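Local coordinates for protein putative aminopeptidase (Leishmania major, PDB 5NTH) that probably removes amino acids from the N-terminus of peptides as a manganese-dependent M17 leucyl aminopeptidase, and binds the inhibitor actinonin beside its metal ions, at residues A334-R337 / S338-Q342; T344-S347 / H348-N351; P463-H466 / E467-Y470; K471-A475 / D476-I480. One frame throughout, in Å; residues are numbered along the deposited sequence.

Contact 1 of 4, residues A334-R337 / S338-Q342; sequences AVVR and SMKMQ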
loop_
_atom_site.group_PDB
_atom_site.type_symbol
_atom_site.label_atom_id
_atom_site.label_comp_id
_atom_site.label_asym_id
_atom_site.label_seq_id
_atom_site.Cartn_x
_atom_site.Cartn_y
_atom_site.Cartn_z
ATOM N N ALA A 334 -32.138 29.112 14.800
ATOM C CA ALA A 334 -33.439 29.061 14.176
ATOM C C ALA A 334 -34.552 28.794 15.199
ATOM O O ALA A 334 -35.591 29.475 15.204
ATOM C CB ALA A 334 -33.450 27.988 13.128
ATOM N N VAL A 335 -34.324 27.798 16.052
ATOM C CA VAL A 335 -35.231 27.486 17.145
ATOM C C VAL A 335 -35.444 28.690 18.036
ATOM O O VAL A 335 -36.562 29.116 18.205
ATOM C CB VAL A 335 -34.730 26.343 18.014
ATOM C CG1 VAL A 335 -35.566 26.224 19.270
ATOM C CG2 VAL A 335 -34.802 25.045 17.228
ATOM N N VAL A 336 -34.384 29.240 18.600
ATOM C CA VAL A 336 -34.537 30.454 19.382
ATOM C C VAL A 336 -35.232 31.584 18.626
ATOM O O VAL A 336 -36.009 32.332 19.211
ATOM C CB VAL A 336 -33.202 30.930 19.936
ATOM C CG1 VAL A 336 -33.269 32.373 20.432
ATOM C CG2 VAL A 336 -32.761 30.017 21.048
ATOM N N ARG A 337 -34.941 31.735 17.343
ATOM C CA ARG A 337 -35.583 32.787 16.560
ATOM C C ARG A 337 -37.072 32.546 16.468
ATOM O O ARG A 337 -37.855 33.499 16.479
ATOM C CB ARG A 337 -34.995 32.864 15.155
ATOM C CG ARG A 337 -33.887 33.877 15.081
ATOM C CD ARG A 337 -33.104 33.805 13.791
ATOM N NE ARG A 337 -32.091 34.870 13.721
ATOM C CZ ARG A 337 -31.098 34.913 12.834
ATOM N NH1 ARG A 337 -30.941 33.958 11.909
ATOM N NH2 ARG A 337 -30.239 35.910 12.885
ATOM N N SER A 338 -37.459 31.277 16.340
ATOM C CA SER A 338 -38.858 30.916 16.253
ATOM C C SER A 338 -39.570 31.222 17.613
ATOM O O SER A 338 -40.661 31.808 17.665
ATOM C CB SER A 338 -38.980 29.452 15.820
ATOM O OG SER A 338 -40.346 29.031 15.738
ATOM N N MET A 339 -38.915 30.852 18.707
ATOM C CA MET A 339 -39.378 31.165 20.064
ATOM C C MET A 339 -39.674 32.654 20.265
ATOM O O MET A 339 -40.688 33.007 20.855
ATOM C CB MET A 339 -38.364 30.677 21.118
ATOM C CG MET A 339 -38.410 29.185 21.320
ATOM S SD MET A 339 -37.406 28.592 22.682
ATOM C CE MET A 339 -35.816 29.070 22.164
ATOM N N LYS A 340 -38.798 33.506 19.760
ATOM C CA LYS A 340 -38.980 34.953 19.842
ATOM C C LYS A 340 -40.079 35.504 18.928
ATOM O O LYS A 340 -40.542 36.624 19.133
ATOM C CB LYS A 340 -37.668 35.647 19.513
ATOM C CG LYS A 340 -36.590 35.382 20.544
ATOM C CD LYS A 340 -35.480 36.396 20.400
ATOM C CE LYS A 340 -34.428 36.249 21.483
ATOM N NZ LYS A 340 -34.980 36.223 22.859
ATOM N N MET A 341 -40.476 34.720 17.926
ATOM C CA MET A 341 -41.565 35.085 17.004
ATOM C C MET A 341 -42.996 34.947 17.561
ATOM O O MET A 341 -43.800 35.851 17.362
ATOM C CB MET A 341 -41.438 34.296 15.699
ATOM C CG MET A 341 -40.358 34.841 14.776
ATOM S SD MET A 341 -39.768 33.695 13.514
ATOM C CE MET A 341 -41.344 32.974 13.079
ATOM N N GLN A 342 -43.331 33.825 18.196
ATOM C CA GLN A 342 -44.657 33.649 18.815
ATOM C C GLN A 342 -44.597 32.849 20.133
ATOM O O GLN A 342 -43.754 31.962 20.311
ATOM C CB GLN A 342 -45.669 33.012 17.831
ATOM C CG GLN A 342 -46.619 33.989 17.125
ATOM C CD GLN A 342 -47.053 33.503 15.731
ATOM O OE1 GLN A 342 -46.633 34.049 14.685
ATOM N NE2 GLN A 342 -47.882 32.458 15.706
#
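Met339 sets CG beside its own backbone N, opposite the carbonyl carbon (chi1 -76°), and then bends at chi3 (-62°). The bend carries its methyl back over the preceding turn, where CE of Met339 lies 3.4 Å from CG2 of Val336. Val336 CG1 stands anti to the backbone N, which leaves CG2 beside that N and on the Met339 side. The same methyl also touches Val335, with Met339 CE 4.1 Å from Val335 CG1. Lys340 runs alongside Val336 in the same direction, and its NZ goes on to hydrogen-bond Tyr281 OH.

The backbone beneath is regular. Met339 N gives a nearly straight bond to Val335 O (3.0 Å, 170° at the hydrogen). Ser338 N binds Ala334 O at 2.8 Å, and Lys340 N binds Val336 O at 3.1 Å. The next bond, from Met341 N to Arg337 O, is weak. Ser338 OG is hydrogen-bonded to Glu205 OE2 on helix 203-221. On another side, Tyr281 of strand 275-282 packs on Val336 and Met339. These are i to i+3 and i to i+4 contacts of an alpha-helix near its C-terminal end, here helix 323-341 of the catalytic domain.

Contact 2 of 4, residues T344-S347 / H348-N351; sequences THFS and HIAN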
loop_
_atom_site.group_PDB
_atom_site.type_symbol
_atom_site.label_atom_id
_atom_site.label_comp_id
_atom_site.label_asym_id
_atom_site.label_seq_id
_atom_site.Cartn_x
_atom_site.Cartn_y
_atom_site.Cartn_z
ATOM N N THR A 344 -46.219 30.545 21.506
ATOM C CA THR A 344 -46.591 29.144 21.517
ATOM C C THR A 344 -45.619 28.228 20.768
ATOM O O THR A 344 -45.690 27.003 20.943
ATOM C CB THR A 344 -47.972 28.982 20.840
ATOM O OG1 THR A 344 -47.873 29.378 19.467
ATOM C CG2 THR A 344 -49.034 29.858 21.510
ATOM N N HIS A 345 -44.734 28.815 19.950
ATOM C CA HIS A 345 -43.966 28.054 18.945
ATOM C C HIS A 345 -43.056 26.939 19.419
ATOM O O HIS A 345 -43.046 25.879 18.780
ATOM C CB HIS A 345 -43.192 28.956 17.982
ATOM C CG HIS A 345 -43.957 29.281 16.741
ATOM N ND1 HIS A 345 -43.897 30.519 16.138
ATOM C CD2 HIS A 345 -44.817 28.535 15.999
ATOM C CE1 HIS A 345 -44.682 30.519 15.071
ATOM N NE2 HIS A 345 -45.251 29.327 14.964
ATOM N N PHE A 346 -42.291 27.100 20.482
ATOM C CA PHE A 346 -41.649 25.870 21.006
ATOM C C PHE A 346 -42.017 25.771 22.454
ATOM O O PHE A 346 -41.171 25.587 23.310
ATOM C CB PHE A 346 -40.124 25.840 20.772
ATOM C CG PHE A 346 -39.725 25.451 19.370
ATOM C CD1 PHE A 346 -39.712 26.381 18.358
ATOM C CD2 PHE A 346 -39.341 24.155 19.074
ATOM C CE1 PHE A 346 -39.360 26.025 17.074
ATOM C CE2 PHE A 346 -38.975 23.786 17.797
ATOM C CZ PHE A 346 -38.983 24.723 16.795
ATOM N N SER A 347 -43.312 25.890 22.718
ATOM C CA SER A 347 -43.822 26.040 24.106
ATOM C C SER A 347 -43.453 24.871 25.039
ATOM O O SER A 347 -43.275 25.044 26.232
ATOM C CB SER A 347 -45.347 26.261 24.100
ATOM O OG SER A 347 -46.026 25.155 23.524
ATOM N N HIS A 348 -43.291 23.702 24.443
ATOM C CA HIS A 348 -42.979 22.444 25.121
ATOM C C HIS A 348 -41.446 22.302 25.351
ATOM O O HIS A 348 -40.950 21.192 25.598
ATOM C CB HIS A 348 -43.498 21.281 24.258
ATOM C CG HIS A 348 -42.916 21.292 22.876
ATOM N ND1 HIS A 348 -43.340 22.170 21.894
ATOM C CD2 HIS A 348 -41.863 20.622 22.349
ATOM C CE1 HIS A 348 -42.601 22.012 20.813
ATOM N NE2 HIS A 348 -41.707 21.070 21.057
ATOM N N ILE A 349 -40.700 23.405 25.268
ATOM C CA ILE A 349 -39.282 23.382 25.528
ATOM C C ILE A 349 -38.976 24.471 26.540
ATOM O O ILE A 349 -39.277 25.638 26.304
ATOM C CB ILE A 349 -38.479 23.555 24.202
ATOM C CG1 ILE A 349 -38.702 22.307 23.311
ATOM C CG2 ILE A 349 -36.978 23.776 24.480
ATOM C CD1 ILE A 349 -37.942 22.308 22.009
ATOM N N ALA A 350 -38.365 24.073 27.652
ATOM C CA ALA A 350 -38.055 24.988 28.758
ATOM C C ALA A 350 -36.671 25.586 28.636
ATOM O O ALA A 350 -36.524 26.801 28.663
ATOM C CB ALA A 350 -38.180 24.260 30.091
ATOM N N ASN A 351 -35.658 24.720 28.543
ATOM C CA ASN A 351 -34.276 25.138 28.310
ATOM C C ASN A 351 -33.638 24.490 27.122
ATOM O O ASN A 351 -33.705 23.271 26.990
ATOM C CB ASN A 351 -33.421 24.756 29.487
ATOM C CG ASN A 351 -33.789 25.523 30.707
ATOM O OD1 ASN A 351 -33.495 26.719 30.797
ATOM N ND2 ASN A 351 -34.454 24.857 31.649
#
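His348 packs its ring back against the backbone of Phe346 and Ser347. Its CG lies between the backbone N and the carbonyl carbon (chi1 57°), which turns the imidazole back toward the preceding peptide. His348 ND1 is 3.8 Å from Ser347 N, and His348 CE1 is 4.0 Å from Phe346 CA. The approach is oblique to the imidazole plane. Ser347 itself is held from behind, its N bonded to Thr344 O at 3.2 Å. The other ring nitrogen of His348, NE2, is hydrogen-bonded to the carbonyl oxygen of Leu535 in helix 528-536. The ring is therefore held between its own turn and the C-terminal helix.

Ile349 comes next and closes the turn. Its N binds Phe346 O at 3.0 Å. The bond is bent, 137° at the hydrogen, and the donor sits above the carbonyl plane. Ile349 CG1 lies beside the backbone N, and the chain then extends (chi2 -178°). This brings Ile349 CD1 to 3.7 Å from Phe346 CD2. The two side chains lie side by side and point the same way. Both also touch Leu535, and Phe532 meets the Phe346 ring edge-to-face.

At Ala350 the chain turns a corner, and Asn351 continues strand 349-361, pairing with strand 291-300 through a backbone bond to Ile293. The residues from Phe346 to Ile349 form a type I beta turn, leading from the loop after helix 323-341 into strand 349-361 of the central mixed sheet.

Contact 3 of 4, residues P463-H466 / E467-Y470; sequences PEYH and EEVY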
loop_
_atom_site.group_PDB
_atom_site.type_symbol
_atom_site.label_atom_id
_atom_site.label_comp_id
_atom_site.label_asym_id
_atom_site.label_seq_id
_atom_site.Cartn_x
_atom_site.Cartn_y
_atom_site.Cartn_z
ATOM N N PRO A 463 -24.057 -1.629 23.626
ATOM C CA PRO A 463 -22.919 -1.314 24.484
ATOM C C PRO A 463 -22.187 -2.530 25.044
ATOM O O PRO A 463 -20.986 -2.463 25.234
ATOM C CB PRO A 463 -23.550 -0.533 25.644
ATOM C CG PRO A 463 -24.798 0.026 25.094
ATOM C CD PRO A 463 -25.293 -1.046 24.166
ATOM N N GLU A 464 -22.891 -3.625 25.326
ATOM C CA GLU A 464 -22.187 -4.824 25.811
ATOM C C GLU A 464 -21.177 -5.349 24.797
ATOM O O GLU A 464 -20.105 -5.791 25.180
ATOM C CB GLU A 464 -23.112 -5.951 26.250
ATOM C CG GLU A 464 -24.002 -6.592 25.179
ATOM C CD GLU A 464 -25.415 -6.049 25.193
ATOM O OE1 GLU A 464 -25.577 -4.850 25.499
ATOM O OE2 GLU A 464 -26.360 -6.815 24.914
ATOM N N TYR A 465 -21.504 -5.264 23.521
ATOM C CA TYR A 465 -20.587 -5.681 22.471
ATOM C C TYR A 465 -19.526 -4.632 22.204
ATOM O O TYR A 465 -18.372 -5.003 21.960
ATOM C CB TYR A 465 -21.376 -6.065 21.210
ATOM C CG TYR A 465 -22.027 -7.451 21.270
ATOM C CD1 TYR A 465 -21.980 -8.273 22.430
ATOM C CD2 TYR A 465 -22.691 -7.947 20.169
ATOM C CE1 TYR A 465 -22.556 -9.553 22.444
ATOM C CE2 TYR A 465 -23.296 -9.208 20.188
ATOM C CZ TYR A 465 -23.221 -10.020 21.316
ATOM O OH TYR A 465 -23.826 -11.254 21.245
ATOM N N HIS A 466 -19.878 -3.344 22.302
ATOM C CA HIS A 466 -18.882 -2.258 22.115
ATOM C C HIS A 466 -17.891 -2.208 23.279
ATOM O O HIS A 466 -16.703 -1.992 23.066
ATOM C CB HIS A 466 -19.501 -0.860 21.905
ATOM C CG HIS A 466 -20.679 -0.852 20.988
ATOM N ND1 HIS A 466 -20.715 -1.583 19.820
ATOM C CD2 HIS A 466 -21.882 -0.246 21.085
ATOM C CE1 HIS A 466 -21.889 -1.430 19.241
ATOM N NE2 HIS A 466 -22.617 -0.628 19.990
ATOM N N GLU A 467 -18.369 -2.418 24.499
ATOM C CA GLU A 467 -17.513 -2.385 25.664
ATOM C C GLU A 467 -16.335 -3.295 25.464
ATOM O O GLU A 467 -15.222 -2.949 25.862
ATOM C CB GLU A 467 -18.269 -2.808 26.917
ATOM C CG GLU A 467 -17.393 -2.759 28.163
ATOM C CD GLU A 467 -18.158 -3.016 29.457
ATOM O OE1 GLU A 467 -18.988 -3.967 29.499
ATOM O OE2 GLU A 467 -17.910 -2.274 30.452
ATOM N N GLU A 468 -16.584 -4.446 24.845
ATOM C CA GLU A 468 -15.573 -5.487 24.759
ATOM C C GLU A 468 -14.584 -5.333 23.617
ATOM O O GLU A 468 -13.703 -6.152 23.500
ATOM C CB GLU A 468 -16.190 -6.909 24.766
ATOM C CG GLU A 468 -16.808 -7.419 23.451
ATOM C CD GLU A 468 -17.212 -8.911 23.493
ATOM O OE1 GLU A 468 -16.296 -9.746 23.715
ATOM O OE2 GLU A 468 -18.423 -9.252 23.289
ATOM N N VAL A 469 -14.704 -4.312 22.784
ATOM C CA VAL A 469 -13.648 -4.008 21.812
ATOM C C VAL A 469 -12.842 -2.740 22.148
ATOM O O VAL A 469 -11.931 -2.390 21.428
ATOM C CB VAL A 469 -14.168 -3.980 20.353
ATOM C CG1 VAL A 469 -14.772 -5.324 19.980
ATOM C CG2 VAL A 469 -15.159 -2.849 20.092
ATOM N N TYR A 470 -13.161 -2.101 23.266
ATOM C CA TYR A 470 -12.480 -0.898 23.772
ATOM C C TYR A 470 -11.635 -1.130 25.037
ATOM O O TYR A 470 -11.147 -0.146 25.654
ATOM C CB TYR A 470 -13.540 0.144 24.148
ATOM C CG TYR A 470 -13.935 1.079 23.072
ATOM C CD1 TYR A 470 -13.054 2.024 22.599
ATOM C CD2 TYR A 470 -15.215 1.073 22.581
ATOM C CE1 TYR A 470 -13.422 2.905 21.602
ATOM C CE2 TYR A 470 -15.604 1.963 21.599
ATOM C CZ TYR A 470 -14.685 2.869 21.105
ATOM O OH TYR A 470 -15.050 3.768 20.145
#
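Tyr465 and Glu468 lie side by side and point the same way, their ring and carboxylate planes 59° apart. Glu468 OE2 comes obliquely to the phenol ring, 3.8 Å from Tyr465 CD1. Lys430 of the second subunit serves both groups: it forms a salt bridge with Glu468 OE2 and a cation-pi contact with the Tyr465 ring. Tyr465 OH is hydrogen-bonded to Asp118 OD2 of the second subunit.

The Tyr470 ring has His466 O at its edge, near the ring plane, 3.4 Å from Tyr470 CD2. Its OH bonds Cys491 O.

Glu468 CG lies between its backbone N and carbonyl carbon (chi1 78°) and is 3.2 Å from Tyr465 O. From there the chain extends to the carboxylate beside the tyrosine.

The backbone bonds change character here. Glu467 N binds Pro463 O at 2.7 Å, an i to i+4 bond. Glu468 N gives only a weak bond to Tyr465 O. Val469 N binds His466 O at 3.1 Å, with the donor well above the carbonyl plane. Val469 CG2 is 3.5 Å from His466 O.

Glu464 OE1 and OE2 are hydrogen-bonded to Ser109 and Asn112 of the second subunit. The segment is thus a short helix followed by a type I beta turn, Glu467 to Tyr470, at a subunit interface of the six-chain assembly.

Contact 4 of 4, residues K471-A475 / D476-I480; sequences KSPCA and DMRNI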
loop_
_atom_site.group_PDB
_atom_site.type_symbol
_atom_site.label_atom_id
_atom_site.label_comp_id
_atom_site.label_asym_id
_atom_site.label_seq_id
_atom_site.Cartn_x
_atom_site.Cartn_y
_atom_site.Cartn_z
ATOM N N LYS A 471 -11.507 -2.398 25.451
ATOM C CA LYS A 471 -10.716 -2.750 26.622
ATOM C C LYS A 471 -9.262 -2.284 26.424
ATOM O O LYS A 471 -8.677 -2.512 25.364
ATOM C CB LYS A 471 -10.745 -4.252 26.840
ATOM C CG LYS A 471 -12.089 -4.829 27.267
ATOM C CD LYS A 471 -12.007 -6.362 27.431
ATOM C CE LYS A 471 -12.777 -6.919 28.649
ATOM N NZ LYS A 471 -14.258 -6.675 28.587
ATOM N N SER A 472 -8.741 -1.589 27.431
ATOM C CA SER A 472 -7.350 -1.215 27.544
ATOM C C SER A 472 -6.705 -1.915 28.742
ATOM O O SER A 472 -7.322 -2.038 29.744
ATOM C CB SER A 472 -7.258 0.282 27.778
ATOM O OG SER A 472 -5.927 0.675 28.074
ATOM N N PRO A 473 -5.436 -2.318 28.652
ATOM C CA PRO A 473 -4.710 -2.821 29.815
ATOM C C PRO A 473 -4.350 -1.798 30.925
ATOM O O PRO A 473 -3.989 -2.212 32.010
ATOM C CB PRO A 473 -3.407 -3.410 29.209
ATOM C CG PRO A 473 -3.283 -2.899 27.818
ATOM C CD PRO A 473 -4.608 -2.298 27.429
ATOM N N CYS A 474 -4.411 -0.491 30.658
ATOM C CA CYS A 474 -3.967 0.515 31.648
ATOM C C CYS A 474 -4.851 1.779 31.757
ATOM O O CYS A 474 -4.479 2.793 32.341
ATOM C CB CYS A 474 -2.548 0.891 31.313
ATOM S SG CYS A 474 -2.445 1.759 29.732
ATOM N N ALA A 475 -6.050 1.709 31.216
ATOM C CA ALA A 475 -6.994 2.816 31.312
ATOM C C ALA A 475 -8.385 2.259 31.209
ATOM O O ALA A 475 -8.586 1.085 30.892
ATOM C CB ALA A 475 -6.749 3.818 30.211
ATOM N N ASP A 476 -9.353 3.107 31.487
ATOM C CA ASP A 476 -10.738 2.656 31.485
ATOM C C ASP A 476 -11.169 2.169 30.109
ATOM O O ASP A 476 -11.859 1.166 30.011
ATOM C CB ASP A 476 -11.668 3.738 32.043
ATOM C CG ASP A 476 -11.445 3.969 33.517
ATOM O OD1 ASP A 476 -11.384 2.937 34.291
ATOM O OD2 ASP A 476 -11.319 5.177 33.884
ATOM N N MET A 477 -10.695 2.854 29.066
ATOM C CA MET A 477 -10.996 2.480 27.698
ATOM C C MET A 477 -9.968 3.039 26.720
ATOM O O MET A 477 -9.227 3.969 27.034
ATOM C CB MET A 477 -12.346 3.057 27.342
ATOM C CG MET A 477 -12.378 4.585 27.369
ATOM S SD MET A 477 -14.022 5.310 27.435
ATOM C CE MET A 477 -14.844 4.219 26.272
ATOM N N ARG A 478 -9.965 2.497 25.515
ATOM C CA ARG A 478 -9.197 3.096 24.417
ATOM C C ARG A 478 -10.089 4.057 23.698
ATOM O O ARG A 478 -11.214 4.244 24.123
ATOM C CB ARG A 478 -8.720 2.012 23.479
ATOM C CG ARG A 478 -7.909 1.038 24.270
ATOM C CD ARG A 478 -7.061 0.117 23.471
ATOM N NE ARG A 478 -5.808 -0.048 24.207
ATOM C CZ ARG A 478 -4.982 -1.079 24.092
ATOM N NH1 ARG A 478 -3.879 -1.108 24.819
ATOM N NH2 ARG A 478 -5.245 -2.071 23.243
ATOM N N ASN A 479 -9.621 4.669 22.621
ATOM C CA ASN A 479 -10.508 5.490 21.812
ATOM C C ASN A 479 -10.778 4.957 20.397
ATOM O O ASN A 479 -11.313 5.669 19.583
ATOM C CB ASN A 479 -9.970 6.901 21.745
ATOM C CG ASN A 479 -8.866 7.037 20.739
ATOM O OD1 ASN A 479 -8.158 6.068 20.451
ATOM N ND2 ASN A 479 -8.725 8.226 20.164
ATOM N N ILE A 480 -10.387 3.724 20.101
ATOM C CA ILE A 480 -10.675 3.063 18.803
ATOM C C ILE A 480 -10.819 1.583 19.173
ATOM O O ILE A 480 -10.305 1.158 20.188
ATOM C CB ILE A 480 -9.554 3.286 17.743
#
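Arg478 lies across Pro473 at about a right angle, at an ST turn that begins with Ser472. One face of its guanidinium group is covered by Pro473 CD and Ser472 CA. Pro473 CD lies 3.6 Å from Arg478 CZ. The chain of the arginine makes contacts too. Arg478 CG packs on Ser472 CB at 3.6 Å. Arg478 CD lies 3.6 Å from the carbonyl oxygen Lys471 O. CG stands beside the backbone N, and a bend at chi3 (142°) turns the group over the proline. No hydrogen bond joins the two segments, so the contact between them is one of packing.

The polar ends are fixed from outside. Glu383 of strand 381-383 forms a salt bridge with Arg478 NE, and the same carboxylate oxygen, OE1, is hydrogen-bonded to Ser472 OG. One acidic group therefore holds both the arginine and the serine of the turn. Asn482 is a second link: its OD1 accepts a hydrogen bond from Arg478 NH2, while its ND2 bonds Lys471 O. These partners hold the guanidinium group in place over the proline.

Further out, Met477 bonds through its backbone to Ser381 and Glu383, which places strand 477-478 at the edge of a small three-stranded sheet. Asp476 OD1 accepts a hydrogen bond from the backbone N of Ala167 in the third subunit, so the residue leading into strand 477-478 is tied to that chain.

Within the turn, Ser472 OG accepts a nearly straight bond from Cys474 N at 3.2 Å (167° at the hydrogen) and a weak one from Ala475 N.

All four contacts lie within the catalytic domain and follow one another along the chain without overlap. They form two neighbouring pairs. Contacts 1 and 2 have centres 9 Å apart. Ser338 packs on His345 and Phe346, and Met339 on Phe346, where helix 323-341 gives way to strand 349-361 of the eight-stranded sheet. Contacts 3 and 4 have centres 11 Å apart, and a probable hydrogen bond links Tyr470 O to Arg478 N (2.9 Å). Contact 4 holds an edge strand of the three-stranded sheet. Between the pairs, centres are 37 to 43 Å apart. The first pair touches no other subunit. The second sits at interfaces with two subunits, and the side chain of Tyr470 lies about 9 Å from the bound actinonin.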